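Local coordinates for protein 2-dehydropantoate 2-reductase (Enterococcus faecium, PDB 3WFI) that acts as an NADH-linked D-mandelate dehydrogenase and belongs to the ketopantoate reductase family of nucleotide-binding oxidoreductases, at residues A6-A10 and M11-F15; L17-Q21 and S22-V26; H35-Q38 and I39-G43. All coordinates share one frame; numbering follows the deposited sequence.

Contact 1. Residues A6-A10 and M11-F15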
# COMPACT_ATOMS: atom_id res chain seq x y z
N ALA B 6 -22.93 -28.29 -5.17
CA ALA B 6 -21.48 -28.27 -4.93
C ALA B 6 -21.23 -27.47 -3.66
O ALA B 6 -21.08 -26.24 -3.71
CB ALA B 6 -20.75 -27.65 -6.09
N GLY B 7 -21.23 -28.18 -2.54
CA GLY B 7 -21.20 -27.56 -1.21
C GLY B 7 -22.51 -27.84 -0.49
O GLY B 7 -23.49 -27.11 -0.65
N ALA B 8 -22.54 -28.92 0.29
CA ALA B 8 -23.75 -29.35 0.95
C ALA B 8 -23.79 -28.93 2.41
O ALA B 8 -24.16 -29.72 3.27
CB ALA B 8 -23.92 -30.86 0.81
N GLY B 9 -23.40 -27.68 2.69
CA GLY B 9 -23.56 -27.09 4.02
C GLY B 9 -25.03 -26.80 4.26
O GLY B 9 -25.89 -27.36 3.59
N ALA B 10 -25.32 -25.89 5.19
CA ALA B 10 -26.71 -25.63 5.58
C ALA B 10 -27.57 -25.16 4.39
O ALA B 10 -28.65 -25.68 4.17
CB ALA B 10 -26.78 -24.61 6.72
N MET B 11 -27.07 -24.19 3.63
CA MET B 11 -27.83 -23.63 2.51
C MET B 11 -27.93 -24.63 1.35
O MET B 11 -28.99 -24.79 0.76
CB MET B 11 -27.21 -22.32 2.01
CG MET B 11 -28.11 -21.52 1.07
SD MET B 11 -29.66 -20.94 1.80
CE MET B 11 -29.03 -20.03 3.22
N GLY B 12 -26.82 -25.29 1.02
CA GLY B 12 -26.82 -26.34 -0.01
C GLY B 12 -27.80 -27.46 0.34
O GLY B 12 -28.51 -27.97 -0.53
N SER B 13 -27.83 -27.84 1.61
CA SER B 13 -28.76 -28.86 2.08
C SER B 13 -30.21 -28.39 1.95
O SER B 13 -31.08 -29.18 1.61
CB SER B 13 -28.44 -29.27 3.51
OG SER B 13 -27.20 -29.97 3.58
N ARG B 14 -30.48 -27.12 2.23
CA ARG B 14 -31.83 -26.60 2.04
C ARG B 14 -32.23 -26.74 0.57
O ARG B 14 -33.27 -27.31 0.26
CB ARG B 14 -31.94 -25.12 2.42
CG ARG B 14 -33.30 -24.53 2.05
CD ARG B 14 -33.42 -23.04 2.35
NE ARG B 14 -33.75 -22.73 3.74
CZ ARG B 14 -34.95 -22.87 4.33
NH1 ARG B 14 -35.98 -23.39 3.68
NH2 ARG B 14 -35.10 -22.52 5.60
N PHE B 15 -31.38 -26.21 -0.31
CA PHE B 15 -31.65 -26.23 -1.75
C PHE B 15 -31.81 -27.67 -2.26
O PHE B 15 -32.76 -27.98 -2.96
CB PHE B 15 -30.55 -25.51 -2.54
CG PHE B 15 -30.75 -24.02 -2.66
CD1 PHE B 15 -30.78 -23.22 -1.53
CD2 PHE B 15 -30.88 -23.42 -3.91
CE1 PHE B 15 -30.97 -21.86 -1.62
CE2 PHE B 15 -31.06 -22.04 -4.01
CZ PHE B 15 -31.10 -21.27 -2.86
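A10 and S13 both lie in the first turn of helix 10-21; S13 turns its side chain back toward the start of the turn. G9 is the N-cap residue. Its carbonyl oxygen carries two bonds, both from S13. The backbone S13 N donates to G9 O at 2.8 Å with an angle of 156° at the hydrogen. S13 OG also donates to G9 O, at 2.9 Å, but from above the carbonyl plane. The serine torsion explains this second bond. With OG beside its own backbone N and anti to the carbonyl carbon (chi1 -69°), the hydroxyl is brought over G9 O. There it also comes within 3.1 Å of A8 O. Next along the helix, R14 N donates to A10 O at 3.0 Å. The guanidinium of R14 leads away from this turn, and its NE binds T130 O. The CB of A10 points outward and packs on A131. The side chain of M11 leads away from the turn and lies on F77 and T127. At G12, the place where a side chain would stand is filled by G7 O and the A8 backbone, and its absence lets the two backbones come close. G12 CA is 4.4 Å from A8 CA and makes a CA-H...O contact of 3.5 Å with G7 O. G7, G9 and G12 fit the GxGxxG pattern of a Rossmann fold. A10 and M11 are known to bind NAD(+), so this strand-turn-helix is the dinucleotide-binding turn.

Contact 2. Residues L17-Q21 and S22-V26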
# COMPACT_ATOMS: atom_id res chain seq x y z
N LEU B 17 -32.61 -30.42 -0.54
CA LEU B 17 -33.85 -30.98 -0.02
C LEU B 17 -35.08 -30.47 -0.75
O LEU B 17 -35.94 -31.26 -1.18
CB LEU B 17 -33.98 -30.67 1.47
CG LEU B 17 -35.18 -31.34 2.12
CD1 LEU B 17 -35.05 -32.86 2.07
CD2 LEU B 17 -35.31 -30.86 3.56
N MET B 18 -35.17 -29.15 -0.90
CA MET B 18 -36.34 -28.56 -1.52
C MET B 18 -36.45 -28.99 -2.99
O MET B 18 -37.53 -29.37 -3.45
CB MET B 18 -36.33 -27.05 -1.38
CG MET B 18 -36.53 -26.61 0.07
SD MET B 18 -36.35 -24.86 0.33
CE MET B 18 -37.89 -24.22 -0.33
N LEU B 19 -35.33 -28.99 -3.70
CA LEU B 19 -35.30 -29.44 -5.10
C LEU B 19 -35.68 -30.91 -5.26
O LEU B 19 -36.35 -31.29 -6.22
CB LEU B 19 -33.92 -29.19 -5.70
CG LEU B 19 -33.64 -27.72 -6.01
CD1 LEU B 19 -32.15 -27.48 -6.20
CD2 LEU B 19 -34.42 -27.28 -7.25
N HIS B 20 -35.20 -31.74 -4.34
CA HIS B 20 -35.51 -33.16 -4.32
C HIS B 20 -37.00 -33.39 -4.12
O HIS B 20 -37.62 -34.15 -4.88
CB HIS B 20 -34.73 -33.84 -3.20
CG HIS B 20 -35.20 -35.23 -2.92
ND1 HIS B 20 -36.02 -35.52 -1.85
CD2 HIS B 20 -34.99 -36.39 -3.57
CE1 HIS B 20 -36.28 -36.82 -1.85
NE2 HIS B 20 -35.66 -37.37 -2.88
N GLN B 21 -37.57 -32.73 -3.11
CA GLN B 21 -38.99 -32.89 -2.78
C GLN B 21 -39.92 -32.67 -3.98
O GLN B 21 -40.97 -33.30 -4.06
CB GLN B 21 -39.43 -31.92 -1.67
CG GLN B 21 -38.96 -32.20 -0.26
CD GLN B 21 -39.50 -31.16 0.70
OE1 GLN B 21 -38.85 -30.16 0.97
NE2 GLN B 21 -40.72 -31.37 1.19
N SER B 22 -39.54 -31.77 -4.88
CA SER B 22 -40.37 -31.42 -6.04
C SER B 22 -40.12 -32.30 -7.27
O SER B 22 -40.68 -32.04 -8.34
CB SER B 22 -40.15 -29.96 -6.40
OG SER B 22 -40.48 -29.12 -5.30
N GLY B 23 -39.28 -33.32 -7.12
CA GLY B 23 -39.10 -34.33 -8.17
C GLY B 23 -37.83 -34.20 -8.99
O GLY B 23 -37.67 -34.89 -10.00
N ASN B 24 -36.92 -33.34 -8.56
CA ASN B 24 -35.63 -33.23 -9.24
C ASN B 24 -34.71 -34.33 -8.78
O ASN B 24 -34.87 -34.86 -7.69
CB ASN B 24 -34.99 -31.86 -8.99
CG ASN B 24 -35.78 -30.74 -9.62
OD1 ASN B 24 -36.42 -29.93 -8.93
ND2 ASN B 24 -35.75 -30.68 -10.94
N GLU B 25 -33.74 -34.66 -9.63
CA GLU B 25 -32.70 -35.61 -9.29
C GLU B 25 -31.51 -34.80 -8.79
O GLU B 25 -30.94 -34.02 -9.54
CB GLU B 25 -32.34 -36.44 -10.53
CG GLU B 25 -31.20 -37.43 -10.37
CD GLU B 25 -31.17 -38.47 -11.48
OE1 GLU B 25 -30.63 -39.57 -11.25
OE2 GLU B 25 -31.71 -38.19 -12.58
N VAL B 26 -31.19 -34.95 -7.51
CA VAL B 26 -30.17 -34.14 -6.85
C VAL B 26 -28.99 -34.99 -6.37
O VAL B 26 -29.15 -36.09 -5.84
CB VAL B 26 -30.76 -33.40 -5.63
CG1 VAL B 26 -29.68 -32.60 -4.93
CG2 VAL B 26 -31.91 -32.50 -6.06
O HOH W 1 -40.00 -28.50 -2.83
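H20 and G23, with L19 and N24, close the C-terminal end of helix 10-21 by backbone hydrogen bonds. G23 N donates to H20 O at 2.9 Å with an angle of 161° at the hydrogen. It approaches from above the carbonyl plane. N24 N reaches one residue further back and donates to L19 O at 3.2 Å. G23 has a positive phi of 103°, and with these two bonds the turn is a Schellman motif. One residue earlier, S22 N makes a weak bond to M18 O, at 3.4 Å.

A water bridges the same carbonyl to S22 OG. It donates to M18 O at 2.7 Å and accepts from S22 OG at 2.6 Å. The serine OG lies beside its backbone N (chi1 -59°), on the side where the water can join it to the M18 carbonyl.

Apolar contacts complete the turn on its inner side. L19 CB meets V26 CG2 at 3.9 Å, and the same methyl packs against the helix backbone at H20 N. V26 has CG1 anti to its backbone N, which turns CG2 back toward the helix. L19 also packs on I3, and V26 on I5, both of strand 2-6.

This is the turn from helix to second strand in the beta-alpha-beta unit of strand 2-6, helix 10-21 and strand 25-30. Its chemistry implies a helix end where the carbonyls of M18, L19 and H20 are met by N-H groups of the turn, weakly at M18, where a water also donates, while L19 and V26 pack together on the side turned to strand 2-6.

Contact 3. Residues H35-Q38 and I39-G43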
# COMPACT_ATOMS: atom_id res chain seq x y z
N HIS B 35 -19.90 -35.65 7.39
CA HIS B 35 -21.16 -35.16 6.80
C HIS B 35 -21.63 -36.09 5.70
O HIS B 35 -22.78 -36.52 5.68
CB HIS B 35 -20.93 -33.76 6.22
CG HIS B 35 -22.18 -33.01 5.87
ND1 HIS B 35 -23.28 -32.97 6.70
CD2 HIS B 35 -22.49 -32.24 4.80
CE1 HIS B 35 -24.22 -32.22 6.15
NE2 HIS B 35 -23.76 -31.76 5.00
N VAL B 36 -20.71 -36.42 4.80
CA VAL B 36 -20.98 -37.30 3.67
C VAL B 36 -21.42 -38.68 4.17
O VAL B 36 -22.43 -39.22 3.71
CB VAL B 36 -19.74 -37.42 2.75
CG1 VAL B 36 -19.96 -38.48 1.67
CG2 VAL B 36 -19.42 -36.08 2.10
N GLN B 37 -20.66 -39.24 5.11
CA GLN B 37 -20.93 -40.59 5.62
C GLN B 37 -22.27 -40.67 6.36
O GLN B 37 -23.01 -41.64 6.20
CB GLN B 37 -19.78 -41.03 6.55
CG GLN B 37 -19.84 -42.48 6.98
CD GLN B 37 -19.73 -43.43 5.82
OE1 GLN B 37 -18.77 -43.37 5.05
NE2 GLN B 37 -20.71 -44.30 5.68
N GLN B 38 -22.58 -39.65 7.15
CA GLN B 38 -23.86 -39.63 7.89
C GLN B 38 -25.05 -39.62 6.93
O GLN B 38 -25.99 -40.38 7.11
CB GLN B 38 -23.93 -38.47 8.90
CG GLN B 38 -23.32 -38.82 10.25
CD GLN B 38 -23.88 -40.07 10.85
OE1 GLN B 38 -25.08 -40.15 11.15
NE2 GLN B 38 -23.03 -41.06 11.07
N ILE B 39 -24.97 -38.78 5.90
CA ILE B 39 -26.03 -38.69 4.89
C ILE B 39 -26.12 -39.98 4.07
O ILE B 39 -27.20 -40.42 3.74
CB ILE B 39 -25.86 -37.45 3.97
CG1 ILE B 39 -26.04 -36.18 4.80
CG2 ILE B 39 -26.86 -37.48 2.82
CD1 ILE B 39 -25.55 -34.91 4.15
N LYS B 40 -24.98 -40.59 3.75
CA LYS B 40 -24.99 -41.88 3.05
C LYS B 40 -25.74 -42.92 3.87
O LYS B 40 -26.63 -43.59 3.35
CB LYS B 40 -23.56 -42.38 2.76
CG LYS B 40 -22.92 -41.83 1.50
CD LYS B 40 -21.51 -42.36 1.33
CE LYS B 40 -20.79 -41.74 0.15
NZ LYS B 40 -19.32 -42.00 0.16
N GLU B 41 -25.40 -43.03 5.15
CA GLU B 41 -25.98 -44.07 6.01
C GLU B 41 -27.41 -43.81 6.45
O GLU B 41 -28.21 -44.74 6.52
CB GLU B 41 -25.11 -44.29 7.25
CG GLU B 41 -23.82 -45.04 6.97
CD GLU B 41 -22.96 -45.19 8.22
OE1 GLU B 41 -21.78 -44.77 8.22
OE2 GLU B 41 -23.47 -45.73 9.22
N HIS B 42 -27.74 -42.56 6.74
CA HIS B 42 -29.03 -42.21 7.35
C HIS B 42 -29.87 -41.21 6.56
O HIS B 42 -30.96 -40.85 6.99
CB HIS B 42 -28.82 -41.60 8.74
CG HIS B 42 -28.22 -42.55 9.72
ND1 HIS B 42 -28.94 -43.56 10.32
CD2 HIS B 42 -26.96 -42.62 10.23
CE1 HIS B 42 -28.14 -44.22 11.15
NE2 HIS B 42 -26.94 -43.67 11.11
N GLY B 43 -29.37 -40.76 5.40
CA GLY B 43 -30.03 -39.71 4.64
C GLY B 43 -29.80 -38.36 5.27
O GLY B 43 -29.21 -38.26 6.34
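The last turns of helix 33-42, which follows strand 25-30 in the nucleotide-binding domain, set H35 against I39 on the buried side. I39 CD1 lies over one face of the imidazole, 3.8 Å from the H35 ring centroid and 17° off its normal. This is a CH-pi contact. The isoleucine chain reaches back along the helix because CG1 sits beside its backbone N (chi1 -66°). The ring is fixed at both nitrogens: NE2 bonds to A8 O of the glycine-rich turn, and ND1 to G137 N. V36 and K40 run side by side, with V36 CG1 3.7 Å from K40 CE. Both pack on I59 of strand 59-61.

The solvent side is polar. Q37 is bent at chi2, which swings its amide toward E41. Q37 NE2 donates to E41 OE1 at 2.8 Å, on the anti side of the carboxylate, in a bond bent to 138°. Q38 and H42 point the same way, and Q38 OE1 comes within 3.2 Å of H42 CD2. Regular backbone bonds run beneath, such as K40 N to V36 O at 2.9 Å. G43, with positive phi, ends the helix.

The pattern implies a two-sided helix. Its outer face carries a bent amide-carboxylate bond. On its inner face, H35 accepts at ND1, which is consistent with a neutral imidazole that keeps its proton on NE2.

Overall arrangement
All three contacts lie in the N-terminal nucleotide-binding domain and follow one another along the chain. Contact 1 is the buried one. Contacts 2 and 3 are only partly buried and have exposed residues on one side. Contacts 1 and 2 hold the two ends of helix 10-21, with centres 13 Å apart: a glycine-rich start beside the cofactor site, and a finish that uses water. Contact 3 lies on helix 33-42 and touches contact 1 mainly where the imidazole of H35 meets the A8 carbonyl, with S13 OG packing loosely nearby. Contacts 2 and 3 do not touch. Backbone carbonyls dominate the first two, whereas side chains carry more of the third.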